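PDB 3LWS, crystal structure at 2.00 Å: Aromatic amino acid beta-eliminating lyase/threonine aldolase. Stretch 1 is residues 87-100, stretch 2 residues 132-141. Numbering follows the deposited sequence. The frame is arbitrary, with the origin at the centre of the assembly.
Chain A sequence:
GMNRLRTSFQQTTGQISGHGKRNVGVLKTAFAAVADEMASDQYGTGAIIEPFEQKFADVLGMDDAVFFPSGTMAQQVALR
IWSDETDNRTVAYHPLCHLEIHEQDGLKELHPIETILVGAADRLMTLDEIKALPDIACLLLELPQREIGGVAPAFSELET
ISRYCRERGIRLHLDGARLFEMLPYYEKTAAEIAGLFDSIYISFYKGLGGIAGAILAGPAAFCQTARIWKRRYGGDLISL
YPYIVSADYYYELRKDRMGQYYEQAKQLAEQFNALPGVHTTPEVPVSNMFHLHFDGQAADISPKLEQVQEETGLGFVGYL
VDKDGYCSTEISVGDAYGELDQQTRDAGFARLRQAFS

Stretch 1 (87-100) DNRTVAYHPLCHLE
Stretch 2, residues 132-141: ALPDIACLLL

The most unusual feature of this contact is a side chain that takes over where strand pairing has not yet begun. Asn 88, in loop (phi/psi -132/121, chi1 t, chi2 -50°), donates from ND2 to the backbone O of Asp 135 at 2.8 Å (N-H...O 155°), while its OD1 accepts from Thr 90 N at 2.9 Å. One amide thus ties the two stretches together and braces its own backbone at the first residue of strand 90-93.

The strands 90-93 and 138-141 run parallel, their N-to-C directions 24° apart and their axes approaching to 4.8 Å. Register is set by Ala 92 opposite Leu 139 (CA-CA 4.9 Å); the neighbouring Val 91 and Cys 138 have CA atoms 4.9 Å apart. Ala 92 bonds to the residues flanking Leu 139, as parallel pairing requires: Ala 92 N donates to Cys 138 O (2.9 Å, 167°) and Leu 140 N to Ala 92 O (2.9 Å, 171°). Upstream, Ala 137 N donates to Thr 90 O at 3.0 Å (152°). Ala 137 has phi/psi -72/-48, outside the extended region; Cys 138 N lies 4.0 Å from Thr 90 O and has no partner in the model.

Beyond the last direct bond, a water bridges the two stretches, accepting from His 94 N (3.0 Å) and donating to Leu 140 O (2.7 Å).

Apolar packing follows the alternation of the strands. Ala 92 CB meets Ile 136 CD1 at 3.6 Å (Ile chi1 p, chi2 t) and Leu 133 CD1 at 3.8 Å. On the Val 91 and Cys 138 face, Val 91 CG1 lies 4.1 Å from Cys 138 CB. Leu 140 (chi1 t, chi2 150°) places CD2 3.6 Å from Cys 97 SG and CD1 3.6 Å from Leu 99 CD1. Cys 97 SG also caps the helix beginning at His 98, accepting a weak bond from Leu 99 N at 3.6 Å.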

# COMPACT_ATOMS: atom_id res chain seq x y z
N ASP A 87 -12.14 -25.11 7.02
CA ASP A 87 -13.49 -24.88 7.53
C ASP A 87 -13.50 -24.66 9.05
O ASP A 87 -14.38 -25.15 9.75
CB ASP A 87 -14.43 -26.04 7.18
CG ASP A 87 -14.34 -26.47 5.70
OD1 ASP A 87 -14.58 -25.64 4.81
OD2 ASP A 87 -14.06 -27.67 5.45
N ASN A 88 -12.48 -23.97 9.56
CA ASN A 88 -12.35 -23.71 10.97
C ASN A 88 -12.07 -22.21 11.13
O ASN A 88 -11.09 -21.69 10.57
CB ASN A 88 -11.25 -24.59 11.58
CG ASN A 88 -11.18 -24.51 13.11
OD1 ASN A 88 -11.15 -23.42 13.69
ND2 ASN A 88 -11.12 -25.66 13.76
N ARG A 89 -12.95 -21.54 11.85
CA ARG A 89 -12.85 -20.10 12.05
C ARG A 89 -12.06 -19.67 13.29
O ARG A 89 -12.19 -18.55 13.74
CB ARG A 89 -14.24 -19.50 12.10
CG ARG A 89 -14.95 -19.65 10.75
CD ARG A 89 -16.29 -19.04 10.77
NE ARG A 89 -16.73 -18.80 9.42
CZ ARG A 89 -17.73 -18.00 9.10
NH1 ARG A 89 -18.42 -17.40 10.05
NH2 ARG A 89 -18.06 -17.81 7.83
N THR A 90 -11.24 -20.55 13.84
CA THR A 90 -10.46 -20.21 15.03
C THR A 90 -8.97 -20.35 14.72
O THR A 90 -8.54 -21.33 14.13
CB THR A 90 -10.84 -21.08 16.25
OG1 THR A 90 -12.22 -20.83 16.58
CG2 THR A 90 -9.96 -20.75 17.46
N VAL A 91 -8.19 -19.35 15.14
CA VAL A 91 -6.73 -19.37 15.00
C VAL A 91 -6.13 -19.17 16.39
O VAL A 91 -6.79 -18.64 17.29
CB VAL A 91 -6.25 -18.31 13.99
CG1 VAL A 91 -6.91 -18.51 12.61
CG2 VAL A 91 -6.49 -16.91 14.52
N ALA A 92 -4.91 -19.63 16.59
CA ALA A 92 -4.23 -19.43 17.84
C ALA A 92 -2.84 -18.80 17.66
O ALA A 92 -2.10 -19.04 16.67
CB ALA A 92 -4.17 -20.75 18.63
N TYR A 93 -2.48 -17.98 18.64
CA TYR A 93 -1.19 -17.33 18.68
C TYR A 93 -0.91 -16.74 20.07
O TYR A 93 -1.75 -16.84 20.97
CB TYR A 93 -1.07 -16.25 17.58
CG TYR A 93 -2.21 -15.25 17.43
CD1 TYR A 93 -2.68 -14.54 18.50
CD2 TYR A 93 -2.75 -14.98 16.17
CE1 TYR A 93 -3.72 -13.60 18.36
CE2 TYR A 93 -3.76 -14.00 16.02
CZ TYR A 93 -4.23 -13.34 17.15
OH TYR A 93 -5.21 -12.40 17.07
N HIS A 94 0.29 -16.19 20.25
CA HIS A 94 0.69 -15.51 21.51
C HIS A 94 -0.25 -14.31 21.82
O HIS A 94 -0.68 -13.63 20.89
CB HIS A 94 2.16 -15.03 21.36
CG HIS A 94 2.79 -14.58 22.65
ND1 HIS A 94 2.69 -13.29 23.14
CD2 HIS A 94 3.51 -15.28 23.56
CE1 HIS A 94 3.31 -13.22 24.30
NE2 HIS A 94 3.83 -14.41 24.57
N PRO A 95 -0.53 -14.02 23.12
CA PRO A 95 -1.42 -12.87 23.43
C PRO A 95 -0.95 -11.49 22.92
O PRO A 95 -1.75 -10.60 22.71
CB PRO A 95 -1.50 -12.85 24.96
CG PRO A 95 -0.89 -14.14 25.45
CD PRO A 95 -0.17 -14.80 24.32
N LEU A 96 0.35 -11.33 22.70
CA LEU A 96 0.90 -10.08 22.16
C LEU A 96 1.21 -10.17 20.66
O LEU A 96 2.03 -9.40 20.14
CB LEU A 96 2.14 -9.64 22.95
CG LEU A 96 1.94 -9.52 24.46
CD1 LEU A 96 3.17 -8.84 25.17
CD2 LEU A 96 0.64 -8.80 24.76
N CYS A 97 0.52 -11.06 19.96
CA CYS A 97 0.68 -11.20 18.53
C CYS A 97 0.31 -9.87 17.86
O CYS A 97 -0.62 -9.18 18.28
CB CYS A 97 -0.19 -12.33 18.01
SG CYS A 97 -0.27 -12.51 16.20
N HIS A 98 1.05 -9.51 16.83
CA HIS A 98 0.80 -8.24 16.10
C HIS A 98 -0.66 -8.08 15.69
O HIS A 98 -1.24 -6.98 15.81
CB HIS A 98 1.71 -8.16 14.87
CG HIS A 98 1.91 -6.76 14.33
ND1 HIS A 98 1.04 -6.18 13.43
CD2 HIS A 98 2.88 -5.85 14.57
CE1 HIS A 98 1.47 -4.96 13.15
NE2 HIS A 98 2.60 -4.75 13.80
N LEU A 99 -1.26 -9.18 15.22
CA LEU A 99 -2.66 -9.16 14.77
C LEU A 99 -3.65 -8.85 15.91
O LEU A 99 -4.71 -8.33 15.67
CB LEU A 99 -3.07 -10.49 14.09
CG LEU A 99 -2.35 -10.77 12.75
CD1 LEU A 99 -1.14 -11.64 12.98
CD2 LEU A 99 -3.23 -11.41 11.70
N GLU A 100 -3.27 -9.20 17.13
CA GLU A 100 -4.09 -9.02 18.32
C GLU A 100 -4.02 -7.62 18.87
O GLU A 100 -5.04 -7.07 19.31
CB GLU A 100 -3.63 -10.00 19.42
CG GLU A 100 -4.61 -10.08 20.61
CD GLU A 100 -5.93 -10.73 20.24
OE1 GLU A 100 -6.09 -11.22 19.09
OE2 GLU A 100 -6.81 -10.77 21.12
N ALA A 132 -2.39 -28.81 24.07
CA ALA A 132 -3.71 -28.67 24.68
C ALA A 132 -4.70 -27.93 23.79
O ALA A 132 -5.87 -27.88 24.11
CB ALA A 132 -3.61 -28.00 26.09
N LEU A 133 -4.24 -27.34 22.68
CA LEU A 133 -5.17 -26.65 21.76
C LEU A 133 -6.18 -27.63 21.18
O LEU A 133 -5.81 -28.76 20.93
CB LEU A 133 -4.45 -25.94 20.62
CG LEU A 133 -3.62 -24.68 20.99
CD1 LEU A 133 -2.90 -24.15 19.77
CD2 LEU A 133 -4.49 -23.57 21.63
N PRO A 134 -7.44 -27.18 20.99
CA PRO A 134 -8.47 -27.92 20.28
C PRO A 134 -8.25 -27.78 18.76
O PRO A 134 -7.25 -27.19 18.32
CB PRO A 134 -9.74 -27.21 20.71
CG PRO A 134 -9.35 -25.79 20.81
CD PRO A 134 -7.96 -25.86 21.42
N ASP A 135 -9.17 -28.37 17.99
CA ASP A 135 -9.15 -28.30 16.52
C ASP A 135 -9.26 -26.82 16.13
O ASP A 135 -10.25 -26.14 16.43
CB ASP A 135 -10.31 -29.10 15.89
CG ASP A 135 -10.01 -30.61 15.75
OD1 ASP A 135 -8.83 -31.04 15.83
OD2 ASP A 135 -10.96 -31.39 15.52
N ILE A 136 -8.20 -26.32 15.51
CA ILE A 136 -8.14 -24.94 14.99
C ILE A 136 -7.64 -24.97 13.55
O ILE A 136 -7.09 -25.96 13.13
CB ILE A 136 -7.24 -24.03 15.89
CG1 ILE A 136 -5.80 -24.53 15.91
CG2 ILE A 136 -7.77 -23.98 17.31
CD1 ILE A 136 -4.78 -23.58 16.52
N ALA A 137 -7.84 -23.88 12.81
CA ALA A 137 -7.31 -23.73 11.44
C ALA A 137 -5.80 -23.52 11.39
O ALA A 137 -5.09 -24.16 10.61
CB ALA A 137 -7.99 -22.55 10.73
N CYS A 138 -5.30 -22.60 12.23
CA CYS A 138 -3.91 -22.15 12.13
C CYS A 138 -3.28 -21.77 13.46
O CYS A 138 -3.94 -21.09 14.25
CB CYS A 138 -3.86 -20.94 11.24
SG CYS A 138 -2.17 -20.43 10.84
N LEU A 139 -2.07 -22.27 13.73
CA LEU A 139 -1.20 -21.73 14.80
C LEU A 139 -0.20 -20.78 14.11
O LEU A 139 0.42 -21.16 13.11
CB LEU A 139 -0.46 -22.84 15.52
CG LEU A 139 0.62 -22.50 16.55
CD1 LEU A 139 0.04 -21.69 17.71
CD2 LEU A 139 1.26 -23.75 17.05
N LEU A 140 -0.09 -19.54 14.61
CA LEU A 140 0.88 -18.54 14.19
C LEU A 140 1.98 -18.47 15.25
O LEU A 140 1.70 -18.31 16.44
CB LEU A 140 0.21 -17.14 13.99
CG LEU A 140 1.10 -15.93 13.62
CD1 LEU A 140 0.38 -14.88 12.78
CD2 LEU A 140 1.77 -15.22 14.86
N LEU A 141 3.23 -18.66 14.83
CA LEU A 141 4.38 -18.39 15.66
C LEU A 141 5.09 -17.17 15.11
O LEU A 141 5.10 -16.96 13.90
CB LEU A 141 5.34 -19.55 15.65
CG LEU A 141 4.83 -20.86 16.23
CD1 LEU A 141 5.84 -21.96 15.97
CD2 LEU A 141 4.54 -20.67 17.73
O HOH W 1 2.47 -16.39 18.23